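Local coordinates for protein oligopeptide ABC transporter OppAIV (Borrelia burgdorferi B31, PDB 4GL8) that probably binds oligopeptides in the periplasm for uptake by an ABC transporter, at residues A[62-67]-A[162-167]; A[129-134]-A[180-185]; A[356-361]-A[397-402]. All blocks are in the same frame, centred on the assembly; numbering follows the deposited sequence. Where two conformers were deposited one is given.

Contact 1. Residues A[62-67]-A[162-167]; sequences LGILDG and LEITLK
Ile64 touches Leu162 and Ile164 with a single atom, the CD1 methyl at the far end of its longer branch. Ile64 was modelled in two conformers; the methyl contacts described here hold for one of them and are less certain for that reason. Its CB leaves the backbone toward strand 161-165, and there the branches part: CG2 lies anti to the backbone N, while CG1 (chi1 -66°) stands beside that N and anti to the carbonyl carbon. CG1 itself makes no close approach to the other segment, but the extended step beyond it, with chi2 at 163°, carries CD1 outward. Ile64 CD1 then sits 3.7 Å from Leu162 CD2, and more loosely, at 4.3 Å, from Ile164 CD1. The Ile64 and Leu162 side chains cross at about a right angle, so methyl meets methyl without lengthwise overlap. Two residues apart on one strand, Leu162 and Ile164 both turn their branched, apolar side chains to the same buried side. Phe93 and Tyr116 also touch Ile64, while Ala109 and Ile112 of helix 109-119 pack on Leu162. The backbone of Ile64, just before strand 65-67, is hydrogen-bonded to Ala79 and that of Leu162 to Phe93; strands 74-84 and 90-95 separate strand 65-67 from strand 161-165 in sheet order. What results is the apolar layer typical of an antiparallel sheet with a helix packed on one face.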
loop_
_atom_site.group_PDB
_atom_site.type_symbol
_atom_site.label_atom_id
_atom_site.label_comp_id
_atom_site.label_asym_id
_atom_site.label_seq_id
_atom_site.Cartn_x
_atom_site.Cartn_y
_atom_site.Cartn_z
ATOM N N LEU A 62 3.437 -6.213 16.030
ATOM C CA LEU A 62 3.573 -7.567 15.529
ATOM C C LEU A 62 2.211 -8.113 15.106
ATOM O O LEU A 62 1.255 -8.057 15.868
ATOM C CB LEU A 62 4.145 -8.420 16.643
ATOM C CG LEU A 62 4.818 -9.723 16.280
ATOM C CD1 LEU A 62 5.971 -9.471 15.300
ATOM C CD2 LEU A 62 5.306 -10.367 17.585
ATOM N N GLY A 63 2.116 -8.570 13.868
ATOM C CA GLY A 63 0.946 -9.254 13.383
ATOM C C GLY A 63 0.867 -10.695 13.862
ATOM O O GLY A 63 1.791 -11.207 14.483
ATOM N N ILE A 64 -0.248 -11.360 13.557
ATOM C CA ILE A 64 -0.386 -12.771 13.903
ATOM C C ILE A 64 0.757 -13.495 13.169
ATOM O O ILE A 64 1.412 -14.394 13.722
ATOM C CB ILE A 64 -1.794 -13.319 13.562
ATOM C CG1 ILE A 64 -2.855 -12.650 14.457
ATOM C CG2 ILE A 64 -1.847 -14.817 13.793
ATOM C CD1 ILE A 64 -4.285 -12.795 13.960
ATOM N N LEU A 65 0.987 -13.079 11.939
ATOM C CA LEU A 65 2.162 -13.421 11.221
ATOM C C LEU A 65 2.883 -12.099 11.047
ATOM O O LEU A 65 2.265 -11.045 11.116
ATOM C CB LEU A 65 1.848 -14.025 9.870
ATOM C CG LEU A 65 1.011 -15.290 9.800
ATOM C CD1 LEU A 65 1.334 -16.014 8.513
ATOM C CD2 LEU A 65 1.249 -16.215 10.967
ATOM N N ASP A 66 4.181 -12.181 10.832
ATOM C CA ASP A 66 5.059 -11.052 10.722
ATOM C C ASP A 66 5.605 -11.117 9.292
ATOM O O ASP A 66 5.486 -12.151 8.622
ATOM C CB ASP A 66 6.180 -11.267 11.755
ATOM C CG ASP A 66 7.104 -10.064 11.944
ATOM O OD1 ASP A 66 6.673 -8.905 11.765
ATOM O OD2 ASP A 66 8.280 -10.285 12.322
ATOM N N GLY A 67 6.193 -10.019 8.822
ATOM C CA GLY A 67 6.789 -9.964 7.501
ATOM C C GLY A 67 8.136 -10.636 7.549
ATOM O O GLY A 67 8.843 -10.596 8.565
ATOM N N LEU A 162 -6.244 -18.824 18.780
ATOM C CA LEU A 162 -7.177 -17.959 18.026
ATOM C C LEU A 162 -7.620 -18.683 16.777
ATOM O O LEU A 162 -6.795 -19.181 16.023
ATOM C CB LEU A 162 -6.520 -16.640 17.663
ATOM C CG LEU A 162 -7.466 -15.655 16.959
ATOM C CD1 LEU A 162 -8.325 -14.936 17.980
ATOM C CD2 LEU A 162 -6.712 -14.661 16.121
ATOM N N GLU A 163 -8.923 -18.769 16.565
ATOM C CA GLU A 163 -9.430 -19.416 15.362
ATOM C C GLU A 163 -10.060 -18.393 14.431
ATOM O O GLU A 163 -10.923 -17.618 14.860
ATOM C CB GLU A 163 -10.472 -20.438 15.756
ATOM C CG GLU A 163 -10.918 -21.391 14.684
ATOM C CD GLU A 163 -12.187 -22.125 15.095
ATOM O OE1 GLU A 163 -13.302 -21.491 15.076
ATOM O OE2 GLU A 163 -12.081 -23.336 15.432
ATOM N N ILE A 164 -9.652 -18.409 13.171
ATOM C CA ILE A 164 -10.274 -17.583 12.150
ATOM C C ILE A 164 -10.855 -18.471 11.043
ATOM O O ILE A 164 -10.128 -19.281 10.418
ATOM C CB ILE A 164 -9.275 -16.600 11.536
ATOM C CG1 ILE A 164 -8.710 -15.705 12.620
ATOM C CG2 ILE A 164 -9.955 -15.744 10.466
ATOM C CD1 ILE A 164 -7.689 -14.730 12.108
ATOM N N THR A 165 -12.155 -18.324 10.831
ATOM C CA THR A 165 -12.891 -19.069 9.820
ATOM C C THR A 165 -13.106 -18.174 8.590
ATOM O O THR A 165 -13.679 -17.096 8.707
ATOM C CB THR A 165 -14.259 -19.579 10.373
ATOM O OG1 THR A 165 -14.027 -20.391 11.519
ATOM C CG2 THR A 165 -14.998 -20.440 9.362
ATOM N N LEU A 166 -12.635 -18.628 7.423
ATOM C CA LEU A 166 -12.784 -17.884 6.176
ATOM C C LEU A 166 -14.139 -18.125 5.529
ATOM O O LEU A 166 -14.733 -19.163 5.691
ATOM C CB LEU A 166 -11.688 -18.237 5.186
ATOM C CG LEU A 166 -10.227 -17.992 5.583
ATOM C CD1 LEU A 166 -9.324 -18.069 4.350
ATOM C CD2 LEU A 166 -10.036 -16.656 6.294
ATOM N N LYS A 167 -14.623 -17.118 4.833
ATOM C CA LYS A 167 -15.825 -17.191 3.993
ATOM C C LYS A 167 -15.676 -18.287 2.904
ATOM O O LYS A 167 -16.575 -19.064 2.641
ATOM C CB LYS A 167 -15.955 -15.797 3.363
ATOM C CG LYS A 167 -17.291 -15.390 2.798
ATOM C CD LYS A 167 -17.188 -13.951 2.296
ATOM C CE LYS A 167 -17.991 -13.779 1.029
ATOM N NZ LYS A 167 -19.401 -14.238 1.267
#

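Contact 2. Residues A[129-134]-A[180-185]; sequences VNMIKS and QTFIPV
Ile132 and Phe182 are brought together by a double bend in one chain and the first torsion of the other. In Ile132, CG1 stands beside the backbone N, and chi2 (-52°) folds CD1 round toward the ring; Phe182 comes from the opposite direction, its CG likewise anti to the carbonyl carbon (chi1 -74°). Ile132 CD1 lies over one face of the Phe182 ring, 3.4 Å from the centroid and only 17° off the normal, which is a CH-pi contact. Offset toward the rim, Ile132 CD1 is 3.4 Å from both Phe182 CE1 and Phe182 CZ. Thr181 adds its methyl: CG2 lies 3.7 Å from Ile132 CD1. Met131, one residue earlier on helix 129-135, reaches the ring obliquely with CG, 3.7 Å from Phe182 CE2, and places SD at the edge, 5.2 Å from the centroid, a Met-aromatic contact. Met176 and Leu177 also pack against Phe182, so the ring is bounded by the stretch that precedes it as well as by the helix. Flexible Met and branched Ile suit a flat partner, one bringing its sulfur to the edge and the other pressing a methyl onto the face. The chemistry implies cohesion chiefly by dispersion, with a modest electrostatic share from the ring's pi cloud and its C-H rim.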
loop_
_atom_site.group_PDB
_atom_site.type_symbol
_atom_site.label_atom_id
_atom_site.label_comp_id
_atom_site.label_asym_id
_atom_site.label_seq_id
_atom_site.Cartn_x
_atom_site.Cartn_y
_atom_site.Cartn_z
ATOM N N VAL A 129 -11.799 -1.598 5.989
ATOM C CA VAL A 129 -12.689 -2.612 6.539
ATOM C C VAL A 129 -13.190 -3.638 5.497
ATOM O O VAL A 129 -13.474 -4.787 5.848
ATOM C CB VAL A 129 -13.878 -1.943 7.269
ATOM C CG1 VAL A 129 -14.907 -1.377 6.279
ATOM C CG2 VAL A 129 -14.518 -2.930 8.234
ATOM N N ASN A 130 -13.312 -3.241 4.236
ATOM C CA ASN A 130 -13.756 -4.199 3.191
ATOM C C ASN A 130 -12.851 -5.399 2.988
ATOM O O ASN A 130 -13.308 -6.483 2.640
ATOM C CB ASN A 130 -13.981 -3.504 1.858
ATOM C CG ASN A 130 -15.310 -2.816 1.815
ATOM O OD1 ASN A 130 -16.130 -2.978 2.727
ATOM N ND2 ASN A 130 -15.561 -2.085 0.760
ATOM N N MET A 131 -11.569 -5.213 3.247
ATOM C CA MET A 131 -10.626 -6.323 3.219
ATOM C C MET A 131 -10.966 -7.407 4.271
ATOM O O MET A 131 -10.944 -8.603 3.969
ATOM C CB MET A 131 -9.230 -5.785 3.418
ATOM C CG MET A 131 -8.170 -6.868 3.444
ATOM S SD MET A 131 -6.533 -6.153 3.290
ATOM C CE MET A 131 -6.640 -5.546 1.630
ATOM N N ILE A 132 -11.322 -6.996 5.482
ATOM C CA ILE A 132 -11.763 -7.934 6.495
ATOM C C ILE A 132 -13.085 -8.624 6.131
ATOM O O ILE A 132 -13.210 -9.822 6.299
ATOM C CB ILE A 132 -11.940 -7.273 7.877
ATOM C CG1 ILE A 132 -10.696 -6.519 8.290
ATOM C CG2 ILE A 132 -12.209 -8.329 8.936
ATOM C CD1 ILE A 132 -9.446 -7.377 8.203
ATOM N N LYS A 133 -14.062 -7.846 5.675
ATOM C CA LYS A 133 -15.396 -8.345 5.318
ATOM C C LYS A 133 -15.399 -9.340 4.159
ATOM O O LYS A 133 -16.200 -10.267 4.127
ATOM C CB LYS A 133 -16.313 -7.170 4.959
ATOM C CG LYS A 133 -16.598 -6.255 6.141
ATOM C CD LYS A 133 -17.035 -4.843 5.765
ATOM C CE LYS A 133 -18.268 -4.815 4.902
ATOM N NZ LYS A 133 -18.459 -3.462 4.322
ATOM N N SER A 134 -14.508 -9.153 3.208
ATOM C CA SER A 134 -14.434 -10.052 2.068
ATOM C C SER A 134 -13.761 -11.387 2.414
ATOM O O SER A 134 -13.887 -12.322 1.662
ATOM C CB SER A 134 -13.723 -9.377 0.874
ATOM O OG SER A 134 -12.332 -9.207 1.126
ATOM N N GLN A 180 -1.421 -4.305 7.838
ATOM C CA GLN A 180 -1.698 -3.590 9.079
ATOM C C GLN A 180 -3.134 -3.660 9.521
ATOM O O GLN A 180 -3.377 -3.720 10.684
ATOM C CB GLN A 180 -1.218 -2.137 9.005
ATOM C CG GLN A 180 -2.066 -1.186 8.158
ATOM C CD GLN A 180 -1.721 -1.180 6.676
ATOM O OE1 GLN A 180 -0.777 -1.828 6.218
ATOM N NE2 GLN A 180 -2.485 -0.425 5.927
ATOM N N THR A 181 -4.074 -3.669 8.592
ATOM C CA THR A 181 -5.501 -3.833 8.893
ATOM C C THR A 181 -5.775 -5.069 9.755
ATOM O O THR A 181 -6.734 -5.074 10.574
ATOM C CB THR A 181 -6.285 -3.997 7.571
ATOM O OG1 THR A 181 -6.060 -2.853 6.754
ATOM C CG2 THR A 181 -7.729 -4.095 7.803
ATOM N N PHE A 182 -4.947 -6.100 9.575
ATOM C CA PHE A 182 -5.071 -7.333 10.321
ATOM C C PHE A 182 -4.221 -7.397 11.594
ATOM O O PHE A 182 -4.302 -8.368 12.349
ATOM C CB PHE A 182 -4.716 -8.526 9.441
ATOM C CG PHE A 182 -5.754 -8.877 8.425
ATOM C CD1 PHE A 182 -6.752 -9.785 8.723
ATOM C CD2 PHE A 182 -5.680 -8.379 7.161
ATOM C CE1 PHE A 182 -7.657 -10.178 7.777
ATOM C CE2 PHE A 182 -6.603 -8.731 6.205
ATOM C CZ PHE A 182 -7.599 -9.641 6.505
ATOM N N ILE A 183 -3.438 -6.368 11.862
ATOM C CA ILE A 183 -2.540 -6.394 13.016
ATOM C C ILE A 183 -3.332 -6.021 14.263
ATOM O O ILE A 183 -4.019 -5.014 14.262
ATOM C CB ILE A 183 -1.313 -5.469 12.816
ATOM C CG1 ILE A 183 -0.516 -5.971 11.616
ATOM C CG2 ILE A 183 -0.451 -5.456 14.068
ATOM C CD1 ILE A 183 0.675 -5.119 11.227
ATOM N N PRO A 184 -3.259 -6.848 15.315
ATOM C CA PRO A 184 -4.019 -6.543 16.525
ATOM C C PRO A 184 -3.523 -5.281 17.227
ATOM O O PRO A 184 -2.304 -4.992 17.208
ATOM C CB PRO A 184 -3.787 -7.777 17.419
ATOM C CG PRO A 184 -3.395 -8.870 16.443
ATOM C CD PRO A 184 -2.573 -8.147 15.427
ATOM N N VAL A 185 -4.466 -4.568 17.857
ATOM C CA VAL A 185 -4.164 -3.335 18.586
ATOM C C VAL A 185 -4.618 -3.471 20.035
ATOM O O VAL A 185 -5.476 -4.291 20.319
ATOM C CB VAL A 185 -4.827 -2.107 17.930
ATOM C CG1 VAL A 185 -4.182 -1.819 16.593
ATOM C CG2 VAL A 185 -6.321 -2.319 17.761
#

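Contact 3. Residues A[356-361]-A[397-402]; sequences KLLADA and LNINVQ
Leu358 meets Leu397 and Ile399 through one methyl, CD2, which fits between the end of helix 380-397 and the chain leading into strand 401-406. With CG anti to the backbone N (chi1 -163°), the branched tip extends from helix 351-361 toward the other segment. Leu358 CD2 is 3.8 Å from Ile399 CG2, where the two side chains meet at a slant. It also approaches Leu397, lying 4.1 Å from both Leu397 CB and Leu397 CD2, and it rests 3.9 Å from the carbonyl oxygen, Leu397 O, as plain packing. In the next shell, Ala312 touches Leu397, while Leu309 and Phe369 touch Ile399, so the small cluster continues into helix 303-311 and two loops. Between Leu397 and Ile399 lies a turn. Asn398 leaves the helix with positive phi (55°), a conformation that asparagine tolerates better than most residues, and its amide is held at both ends: OD1 by Lys394 NZ and ND2 by the carbonyl of Asn365. The backbone of Ile399 is tied to Trp393 by a hydrogen bond. Farther out, on the exposed side of helix 351-361, Lys356 NZ makes an i to i+4 salt bridge of 3.0 Å with Asp360 OD1, using that oxygen's syn lone pair. Lys356 and Asp360 thus lie outward, and Leu358, Leu397 and Ile399 inward. Chemically, adhesion is by van der Waals packing, mainly methyl on methyl, without hydrogen bonds between the segments, whereas the hydrogen bonds of Asn398 probably steady the turn that presents those methyls.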
loop_
_atom_site.group_PDB
_atom_site.type_symbol
_atom_site.label_atom_id
_atom_site.label_comp_id
_atom_site.label_asym_id
_atom_site.label_seq_id
_atom_site.Cartn_x
_atom_site.Cartn_y
_atom_site.Cartn_z
ATOM N N LYS A 356 -7.494 10.510 -32.590
ATOM C CA LYS A 356 -8.669 10.075 -33.312
ATOM C C LYS A 356 -9.835 9.892 -32.330
ATOM O O LYS A 356 -10.933 10.368 -32.563
ATOM C CB LYS A 356 -8.324 8.794 -34.042
ATOM C CG LYS A 356 -9.498 8.022 -34.604
ATOM C CD LYS A 356 -10.284 8.839 -35.611
ATOM C CE LYS A 356 -11.405 8.007 -36.217
ATOM N NZ LYS A 356 -12.387 8.913 -36.891
ATOM N N LEU A 357 -9.570 9.207 -31.216
ATOM C CA LEU A 357 -10.564 9.017 -30.155
ATOM C C LEU A 357 -11.007 10.342 -29.610
ATOM O O LEU A 357 -12.184 10.553 -29.355
ATOM C CB LEU A 357 -9.970 8.197 -29.017
ATOM C CG LEU A 357 -9.776 6.725 -29.381
ATOM C CD1 LEU A 357 -8.522 6.186 -28.686
ATOM C CD2 LEU A 357 -11.053 5.924 -29.073
ATOM N N LEU A 358 -10.061 11.245 -29.413
ATOM C CA LEU A 358 -10.412 12.532 -28.827
ATOM C C LEU A 358 -11.288 13.330 -29.819
ATOM O O LEU A 358 -12.279 13.936 -29.404
ATOM C CB LEU A 358 -9.167 13.338 -28.393
ATOM C CG LEU A 358 -9.424 14.491 -27.408
ATOM C CD1 LEU A 358 -9.689 13.956 -26.013
ATOM C CD2 LEU A 358 -8.235 15.430 -27.347
ATOM N N ALA A 359 -10.922 13.334 -31.107
ATOM C CA ALA A 359 -11.784 13.958 -32.138
ATOM C C ALA A 359 -13.177 13.345 -32.148
ATOM O O ALA A 359 -14.163 14.061 -32.102
ATOM C CB ALA A 359 -11.159 13.844 -33.514
ATOM N N ASP A 360 -13.263 12.018 -32.181
ATOM C CA ASP A 360 -14.572 11.328 -32.113
ATOM C C ASP A 360 -15.350 11.622 -30.817
ATOM O O ASP A 360 -16.570 11.509 -30.768
ATOM C CB ASP A 360 -14.373 9.818 -32.252
ATOM C CG ASP A 360 -13.784 9.410 -33.605
ATOM O OD1 ASP A 360 -13.322 10.293 -34.361
ATOM O OD2 ASP A 360 -13.761 8.199 -33.916
ATOM N N ALA A 361 -14.650 11.974 -29.744
ATOM C CA ALA A 361 -15.306 12.317 -28.490
ATOM C C ALA A 361 -15.911 13.716 -28.531
ATOM O O ALA A 361 -16.720 14.044 -27.670
ATOM C CB ALA A 361 -14.330 12.213 -27.332
ATOM N N LEU A 397 -2.213 15.707 -27.749
ATOM C CA LEU A 397 -3.651 15.893 -27.787
ATOM C C LEU A 397 -4.046 17.367 -27.884
ATOM O O LEU A 397 -5.196 17.662 -28.182
ATOM C CB LEU A 397 -4.268 15.226 -26.546
ATOM C CG LEU A 397 -4.232 13.689 -26.448
ATOM C CD1 LEU A 397 -4.977 13.210 -25.217
ATOM C CD2 LEU A 397 -4.868 13.051 -27.673
ATOM N N ASN A 398 -3.088 18.285 -27.675
ATOM C CA ASN A 398 -3.370 19.718 -27.578
ATOM C C ASN A 398 -4.418 20.041 -26.519
ATOM O O ASN A 398 -5.254 20.917 -26.713
ATOM C CB ASN A 398 -3.806 20.296 -28.936
ATOM C CG ASN A 398 -3.688 21.810 -28.974
ATOM O OD1 ASN A 398 -2.865 22.376 -28.268
ATOM N ND2 ASN A 398 -4.520 22.468 -29.770
ATOM N N ILE A 399 -4.372 19.334 -25.393
ATOM C CA ILE A 399 -5.161 19.741 -24.227
ATOM C C ILE A 399 -4.258 20.241 -23.108
ATOM O O ILE A 399 -3.100 19.782 -22.992
ATOM C CB ILE A 399 -6.053 18.607 -23.713
ATOM C CG1 ILE A 399 -5.244 17.515 -23.056
ATOM C CG2 ILE A 399 -6.860 18.002 -24.860
ATOM C CD1 ILE A 399 -6.069 16.295 -22.776
ATOM N N ASN A 400 -4.813 21.156 -22.291
ATOM C CA ASN A 400 -4.118 21.788 -21.162
ATOM C C ASN A 400 -4.658 21.345 -19.802
ATOM O O ASN A 400 -5.870 21.379 -19.546
ATOM C CB ASN A 400 -4.303 23.287 -21.231
ATOM C CG ASN A 400 -3.844 23.859 -22.543
ATOM O OD1 ASN A 400 -2.648 23.946 -22.811
ATOM N ND2 ASN A 400 -4.788 24.254 -23.367
ATOM N N VAL A 401 -3.755 20.962 -18.920
ATOM C CA VAL A 401 -4.135 20.637 -17.568
ATOM C C VAL A 401 -3.343 21.529 -16.625
ATOM O O VAL A 401 -2.296 22.051 -16.999
ATOM C CB VAL A 401 -3.870 19.158 -17.232
ATOM C CG1 VAL A 401 -4.762 18.252 -18.070
ATOM C CG2 VAL A 401 -2.393 18.790 -17.406
ATOM N N GLN A 402 -3.847 21.698 -15.408
ATOM C CA GLN A 402 -3.125 22.456 -14.379
ATOM C C GLN A 402 -2.696 21.509 -13.275
ATOM O O GLN A 402 -3.452 20.620 -12.899
ATOM C CB GLN A 402 -3.991 23.597 -13.837
ATOM C CG GLN A 402 -3.851 24.846 -14.689
ATOM C CD GLN A 402 -4.587 26.043 -14.149
ATOM O OE1 GLN A 402 -5.406 25.941 -13.226
ATOM N NE2 GLN A 402 -4.315 27.182 -14.730
#

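Contacts 1 and 2 are neighbours, with centres 10 Å apart, and their segments alternate along the chain: 62-67, 129-134, 162-167, then 180-185. They also touch directly: Leu62 O packs 3.6 Å from Ile183 CG2, and Lys167 CD lies 3.7 Å from Ser134 O, so each segment of one contact touches one segment of the other. Segment 180-185 borders the ligand through Gln180, which takes no part in contact 2 itself but packs on a modified side chain of the bound peptide. Contact 3 stands on the opposite side of the chain's centre, its own centre about 49 Å from that of contact 1 and 41 Å from that of contact 2, consistent with separate lobes of a binding protein.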